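Local coordinates for pyruvate kinase 1 (Trypanosoma brucei brucei, PDB 4KCW) that catalyses the last step of glycolysis, transferring the phosphoryl group of phosphoenolpyruvate to ADP to give pyruvate and ATP, at the oxalate ion site. Numbering follows the deposited sequence.

The oxalate ion site. Residues 50, 239, 241, 260, 262-265, 297, 329. With OXL (oxalate ion), chain B; MG (magnesium ion), chain C.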
# COMPACT_ATOMS: atom_id res chain seq x y z
N ARG A 50 39.48 -13.25 8.09
CA ARG A 50 39.24 -14.52 7.41
C ARG A 50 40.56 -15.18 7.11
O ARG A 50 41.40 -14.62 6.42
CB ARG A 50 38.48 -14.28 6.11
CG ARG A 50 38.45 -15.47 5.18
CD ARG A 50 37.65 -15.13 3.94
NE ARG A 50 37.65 -16.22 2.98
CZ ARG A 50 38.35 -16.24 1.85
NH1 ARG A 50 39.08 -15.20 1.48
NH2 ARG A 50 38.28 -17.32 1.07
N LYS A 239 29.19 -21.50 2.37
CA LYS A 239 29.50 -20.77 1.17
C LYS A 239 28.73 -21.36 0.00
O LYS A 239 28.84 -22.55 -0.26
CB LYS A 239 30.99 -20.84 0.90
CG LYS A 239 31.82 -20.12 1.95
CD LYS A 239 33.31 -20.39 1.76
CE LYS A 239 33.83 -19.84 0.43
NZ LYS A 239 35.31 -19.91 0.37
N GLU A 241 28.23 -21.59 -3.90
CA GLU A 241 29.39 -21.56 -4.77
C GLU A 241 29.14 -22.36 -6.04
O GLU A 241 29.90 -22.26 -6.98
CB GLU A 241 30.62 -22.12 -4.05
CG GLU A 241 31.37 -21.08 -3.26
CD GLU A 241 32.83 -21.44 -3.05
OE1 GLU A 241 33.68 -20.85 -3.74
OE2 GLU A 241 33.13 -22.22 -2.12
N MET A 260 27.42 -17.29 3.04
CA MET A 260 28.18 -16.43 2.16
C MET A 260 27.82 -16.70 0.71
O MET A 260 27.77 -17.85 0.27
CB MET A 260 29.66 -16.65 2.34
CG MET A 260 30.49 -15.74 1.47
SD MET A 260 32.20 -16.24 1.44
CE MET A 260 32.67 -16.16 3.18
N ALA A 262 29.44 -16.72 -2.36
CA ALA A 262 30.83 -16.79 -2.78
C ALA A 262 30.91 -16.59 -4.28
O ALA A 262 30.97 -17.56 -5.03
CB ALA A 262 31.42 -18.15 -2.40
N ARG A 263 30.91 -15.33 -4.71
CA ARG A 263 30.63 -15.02 -6.10
C ARG A 263 31.73 -15.48 -7.04
O ARG A 263 31.46 -15.79 -8.20
CB ARG A 263 30.34 -13.56 -6.27
CG ARG A 263 29.13 -13.14 -5.43
CD ARG A 263 28.72 -11.72 -5.75
NE ARG A 263 29.83 -10.85 -5.55
CZ ARG A 263 29.79 -9.55 -5.79
NH1 ARG A 263 28.68 -9.01 -6.27
NH2 ARG A 263 30.88 -8.82 -5.61
N GLY A 264 32.93 -15.67 -6.49
CA GLY A 264 34.08 -16.15 -7.25
C GLY A 264 33.83 -17.47 -7.95
O GLY A 264 33.68 -17.51 -9.19
N ASP A 265 33.75 -18.56 -7.18
CA ASP A 265 33.39 -19.87 -7.77
C ASP A 265 31.96 -19.90 -8.36
O ASP A 265 31.73 -20.47 -9.43
CB ASP A 265 33.60 -21.00 -6.76
CG ASP A 265 35.07 -21.39 -6.63
OD1 ASP A 265 35.69 -21.03 -5.59
OD2 ASP A 265 35.63 -21.94 -7.62
N THR A 297 33.62 -11.16 -2.88
CA THR A 297 34.57 -11.49 -3.94
C THR A 297 34.60 -10.48 -5.09
O THR A 297 33.59 -10.24 -5.74
CB THR A 297 34.40 -12.91 -4.50
OG1 THR A 297 34.68 -13.87 -3.46
CG2 THR A 297 35.39 -13.12 -5.67
N MET A 329 32.74 -8.50 2.01
CA MET A 329 34.01 -9.18 2.20
C MET A 329 35.10 -8.71 1.22
O MET A 329 34.83 -8.37 0.05
CB MET A 329 33.82 -10.67 2.06
CG MET A 329 35.01 -11.46 2.56
SD MET A 329 34.62 -13.23 2.63
CE MET A 329 35.56 -13.81 1.22
C1 OXL B . 35.16 -17.79 -2.41
C2 OXL B . 34.64 -17.42 -3.82
O1 OXL B . 35.11 -16.93 -1.46
O2 OXL B . 34.72 -18.34 -4.69
O3 OXL B . 35.52 -18.99 -2.28
O4 OXL B . 34.13 -16.27 -4.01
MG MG C . 35.59 -20.44 -3.70
O HOH W 1 35.71 -22.04 -2.16
O HOH W 2 37.40 -19.75 -3.86
O HOH W 3 36.58 -14.63 -1.96
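Oxalate, an analogue of enolpyruvate, lies in the active site of the pyruvate kinase barrel with most of its surface buried, each of its four oxygens read differently. O3 and O2, one from each carboxylate, chelate the magnesium ion, O3 at 2.0 Å and O2 more loosely at 2.5 Å. Glu241 OE1 and Asp265 OD1, each using one carboxylate oxygen, and two waters make up the distorted six-coordinate shell seen here. Glu241 OE2 holds metal-bound water 1 and, with OE1 on the metal, would help set the turn of that carboxylate. The C2 carboxylate (O2, O4) sits at the start of helix 263-269, whose N-terminus may help to stabilise its charge. Asp265 grips it twice, OD1 through the shared metal and N by a nearly straight bond to O2 (2.7 Å, 163° at H). O4 accepts from both Gly264 N, at 2.8 Å along a more bent path, and Thr297 OG1 (chi1 -64°), so this carboxylate is fixed at both oxygens. Through water 3 Thr297 OG1 is also linked to O1. Arg263 NH2 steadies the Thr297 carbonyl from above its plane. Lys239, its chain bent at chi3 (64°), brings NZ tip-on to O3 in a 2.8 Å salt bridge, which would offset charge on this oxygen, the probable counterpart of the enolate oxygen. Ala262 CB packs against oxalate C2 at 3.6 Å. Metal chelation and amide, hydroxyl and ammonium donors thus hold an enolpyruvate-like ligand, as the substrate is presumably held for phosphoryl transfer.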